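Local coordinates for protein hydroxylacyl-CoA dehydrogenase (Streptomyces coelicolor, PDB 5BKA) that probably takes part in the biosynthesis of the polyketide actinorhodin, as a noncanonical member of the NTF2-like, SnoaL-type superfamily, at residues B[13-18]-B[121-125]. Sequence-based numbering, arbitrary orientation.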
ATOM      1  N   GLU B  13       8.253 -10.021  -6.294  1.00 39.70           N
ATOM      2  CA  GLU B  13       9.080  -9.406  -7.328  1.00 38.71           C
ATOM      3  C   GLU B  13       8.323  -8.311  -8.073  1.00 39.39           C
ATOM      4  O   GLU B  13       8.901  -7.273  -8.419  1.00 36.71           O
ATOM      5  CB  GLU B  13       9.572 -10.477  -8.302  1.00 41.13           C
ATOM      6  CG  GLU B  13      10.608  -9.991  -9.301  1.00 46.87           C
ATOM      7  CD  GLU B  13      10.871 -11.004 -10.399  1.00 55.40           C
ATOM      8  OE1 GLU B  13      10.245 -12.085 -10.377  1.00 58.41           O
ATOM      9  OE2 GLU B  13      11.705 -10.719 -11.287  1.00 58.28           O
ATOM     10  N   VAL B  14       7.031  -8.523  -8.334  1.00 36.05           N
ATOM     11  CA  VAL B  14       6.241  -7.505  -9.020  1.00 35.00           C
ATOM     12  C   VAL B  14       6.024  -6.295  -8.117  1.00 33.64           C
ATOM     13  O   VAL B  14       6.124  -5.146  -8.562  1.00 33.26           O
ATOM     14  CB  VAL B  14       4.909  -8.099  -9.513  1.00 37.35           C
ATOM     15  CG1 VAL B  14       3.987  -7.002 -10.026  1.00 33.88           C
ATOM     16  CG2 VAL B  14       5.161  -9.132 -10.602  1.00 36.50           C
ATOM     17  N   LEU B  15       5.728  -6.534  -6.835  1.00 33.10           N
ATOM     18  CA  LEU B  15       5.565  -5.431  -5.891  1.00 35.66           C
ATOM     19  C   LEU B  15       6.835  -4.594  -5.791  1.00 35.64           C
ATOM     20  O   LEU B  15       6.774  -3.359  -5.780  1.00 32.02           O
ATOM     21  CB  LEU B  15       5.174  -5.969  -4.515  1.00 31.78           C
ATOM     22  CG  LEU B  15       3.762  -6.533  -4.344  1.00 31.28           C
ATOM     23  CD1 LEU B  15       3.494  -6.848  -2.878  1.00 31.10           C
ATOM     24  CD2 LEU B  15       2.721  -5.567  -4.885  1.00 30.40           C
ATOM     25  N   SER B  16       7.993  -5.253  -5.703  1.00 33.76           N
ATOM     26  CA  SER B  16       9.264  -4.536  -5.687  1.00 38.22           C
ATOM     27  C   SER B  16       9.470  -3.759  -6.981  1.00 39.12           C
ATOM     28  O   SER B  16       9.918  -2.605  -6.964  1.00 34.88           O
ATOM     29  CB  SER B  16      10.416  -5.514  -5.456  1.00 36.21           C
ATOM     30  OG  SER B  16      11.663  -4.843  -5.478  1.00 43.20           O
ATOM     31  N   PHE B  17       9.183  -4.395  -8.119  1.00 37.00           N
ATOM     32  CA  PHE B  17       9.245  -3.712  -9.408  1.00 35.50           C
ATOM     33  C   PHE B  17       8.404  -2.440  -9.393  1.00 34.33           C
ATOM     34  O   PHE B  17       8.858  -1.375  -9.825  1.00 34.70           O
ATOM     35  CB  PHE B  17       8.783  -4.663 -10.516  1.00 36.05           C
ATOM     36  CG  PHE B  17       8.732  -4.036 -11.881  1.00 36.51           C
ATOM     37  CD1 PHE B  17       9.887  -3.874 -12.628  1.00 39.15           C
ATOM     38  CD2 PHE B  17       7.526  -3.622 -12.422  1.00 38.51           C
ATOM     39  CE1 PHE B  17       9.841  -3.303 -13.887  1.00 38.77           C
ATOM     40  CE2 PHE B  17       7.473  -3.050 -13.680  1.00 38.11           C
ATOM     41  CZ  PHE B  17       8.633  -2.890 -14.413  1.00 37.77           C
ATOM     42  N   TYR B  18       7.172  -2.534  -8.884  1.00 33.14           N
ATOM     43  CA  TYR B  18       6.303  -1.362  -8.817  1.00 32.26           C
ATOM     44  C   TYR B  18       6.844  -0.322  -7.842  1.00 34.29           C
ATOM     45  O   TYR B  18       6.712   0.885  -8.080  1.00 32.16           O
ATOM     46  CB  TYR B  18       4.889  -1.779  -8.412  1.00 31.30           C
ATOM     47  CG  TYR B  18       4.091  -2.427  -9.518  1.00 31.56           C
ATOM     48  CD1 TYR B  18       4.406  -2.204 -10.852  1.00 32.38           C
ATOM     49  CD2 TYR B  18       3.016  -3.257  -9.228  1.00 31.19           C
ATOM     50  CE1 TYR B  18       3.677  -2.795 -11.864  1.00 32.85           C
ATOM     51  CE2 TYR B  18       2.281  -3.851 -10.232  1.00 31.70           C
ATOM     52  CZ  TYR B  18       2.615  -3.616 -11.549  1.00 32.53           C
ATOM     53  OH  TYR B  18       1.884  -4.207 -12.553  1.00 33.26           O
ATOM     54  N   ASP B 121      -1.659  -3.937 -16.536  1.00 32.39           N
ATOM     55  CA  ASP B 121      -0.278  -4.066 -16.973  1.00 33.16           C
ATOM     56  C   ASP B 121      -0.053  -5.401 -17.665  1.00 34.93           C
ATOM     57  O   ASP B 121      -0.692  -6.405 -17.334  1.00 35.25           O
ATOM     58  CB  ASP B 121       0.689  -3.944 -15.790  1.00 32.01           C
ATOM     59  CG  ASP B 121       0.950  -2.505 -15.390  1.00 31.44           C
ATOM     60  OD1 ASP B 121       0.535  -1.591 -16.131  1.00 31.09           O
ATOM     61  OD2 ASP B 121       1.579  -2.293 -14.332  1.00 30.38           O
ATOM     62  N   VAL B 122       0.871  -5.399 -18.624  1.00 36.29           N
ATOM     63  CA  VAL B 122       1.385  -6.615 -19.240  1.00 38.14           C
ATOM     64  C   VAL B 122       2.892  -6.643 -19.004  1.00 38.36           C
ATOM     65  O   VAL B 122       3.622  -5.788 -19.522  1.00 38.68           O
ATOM     66  CB  VAL B 122       1.052  -6.679 -20.739  1.00 41.60           C
ATOM     67  CG1 VAL B 122       1.650  -7.942 -21.352  1.00 42.19           C
ATOM     68  CG2 VAL B 122      -0.447  -6.640 -20.957  1.00 40.13           C
ATOM     69  N   LEU B 123       3.346  -7.621 -18.217  1.00 38.42           N
ATOM     70  CA  LEU B 123       4.736  -7.759 -17.808  1.00 38.74           C
ATOM     71  C   LEU B 123       5.395  -8.888 -18.588  1.00 41.04           C
ATOM     72  O   LEU B 123       4.765  -9.916 -18.847  1.00 42.04           O
ATOM     73  CB  LEU B 123       4.831  -8.016 -16.308  1.00 42.16           C
ATOM     74  CG  LEU B 123       4.485  -6.831 -15.400  1.00 43.38           C
ATOM     75  CD1 LEU B 123       4.146  -7.296 -13.993  1.00 41.69           C
ATOM     76  CD2 LEU B 123       5.632  -5.836 -15.377  1.00 46.36           C
ATOM     77  N   VAL B 124       6.670  -8.709 -18.936  1.00 42.11           N
ATOM     78  CA  VAL B 124       7.419  -9.749 -19.625  1.00 44.41           C
ATOM     79  C   VAL B 124       8.751  -9.974 -18.926  1.00 44.83           C
ATOM     80  O   VAL B 124       9.256  -9.129 -18.185  1.00 52.56           O
ATOM     81  CB  VAL B 124       7.664  -9.424 -21.117  1.00 46.17           C
ATOM     82  CG1 VAL B 124       6.357  -9.361 -21.888  1.00 46.29           C
ATOM     83  CG2 VAL B 124       8.455  -8.134 -21.271  1.00 45.83           C
ATOM     84  N   ARG B 125       9.313 -11.158 -19.185  1.00 46.83           N
ATOM     85  CA  ARG B 125      10.501 -11.631 -18.500  1.00 48.78           C
ATOM     86  C   ARG B 125      11.680 -11.492 -19.474  1.00 51.75           C
ATOM     87  O   ARG B 125      12.288 -10.416 -19.541  1.00 59.35           O
ATOM     88  CB  ARG B 125      10.248 -13.061 -18.012  1.00 49.81           C
ATOM     89  CG  ARG B 125      11.423 -13.884 -17.543  1.00 54.88           C
ATOM     90  CD  ARG B 125      11.853 -13.505 -16.159  1.00 54.34           C
ATOM     91  NE  ARG B 125      10.865 -13.862 -15.148  1.00 53.29           N
ATOM     92  CZ  ARG B 125      10.885 -13.368 -13.917  1.00 50.01           C
ATOM     93  NH1 ARG B 125      11.847 -12.530 -13.581  1.00 50.33           N
ATOM     94  NH2 ARG B 125       9.973 -13.716 -13.021  1.00 45.53           N
TER
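Asp121 OD2 takes two partners, Tyr18 OH across the contact and Arg136 NH2 on strand 132-140. The Arg136 bond is a salt bridge. Tyr18 OH lies 2.6 Å from Asp121 OD2 in a weak hydrogen bond. The Tyr18 ring and the carboxylate are turned 58° apart. At the other end of the contact, Arg125 meets Glu13 end-on in a two-nitrogen salt bridge. Arg125 NH1 lies 2.9 Å from Glu13 OE2. Arg125 NH2 lies 3.1 Å from Glu13 OE1, in a nearly straight bond. OE2 uses its syn lone pair; OE1 is also met on its syn side, a little out of the carboxylate plane. Carboxylate and guanidinium are nearly coplanar. The Arg125 chain bends at chi2 (78°) and chi3 (68°), which turns its end back to the helix. Its NH1 also bonds to the carbonyl of Gly129. With an alanine in place of Glu13, the Arg125 guanidinium would probably keep the Gly129 carbonyl but lose its carboxylate partner and turn more freely. Between the two polar ends, Leu123 CD1 sits 4.0 Å from both Val14 CG1 and Val14 CG2. Leu123 CD2 lies 3.7 Å from Phe17 CE2. Residues 13-18 of helix 10-26 cross the C-terminal end of strand 112-124 steeply, in the SnoaL-like domain. Strands 93-105 and 132-140 flank that strand in the sheet, and Phe80 meets the Tyr18 ring edge-to-face from strand 74-87.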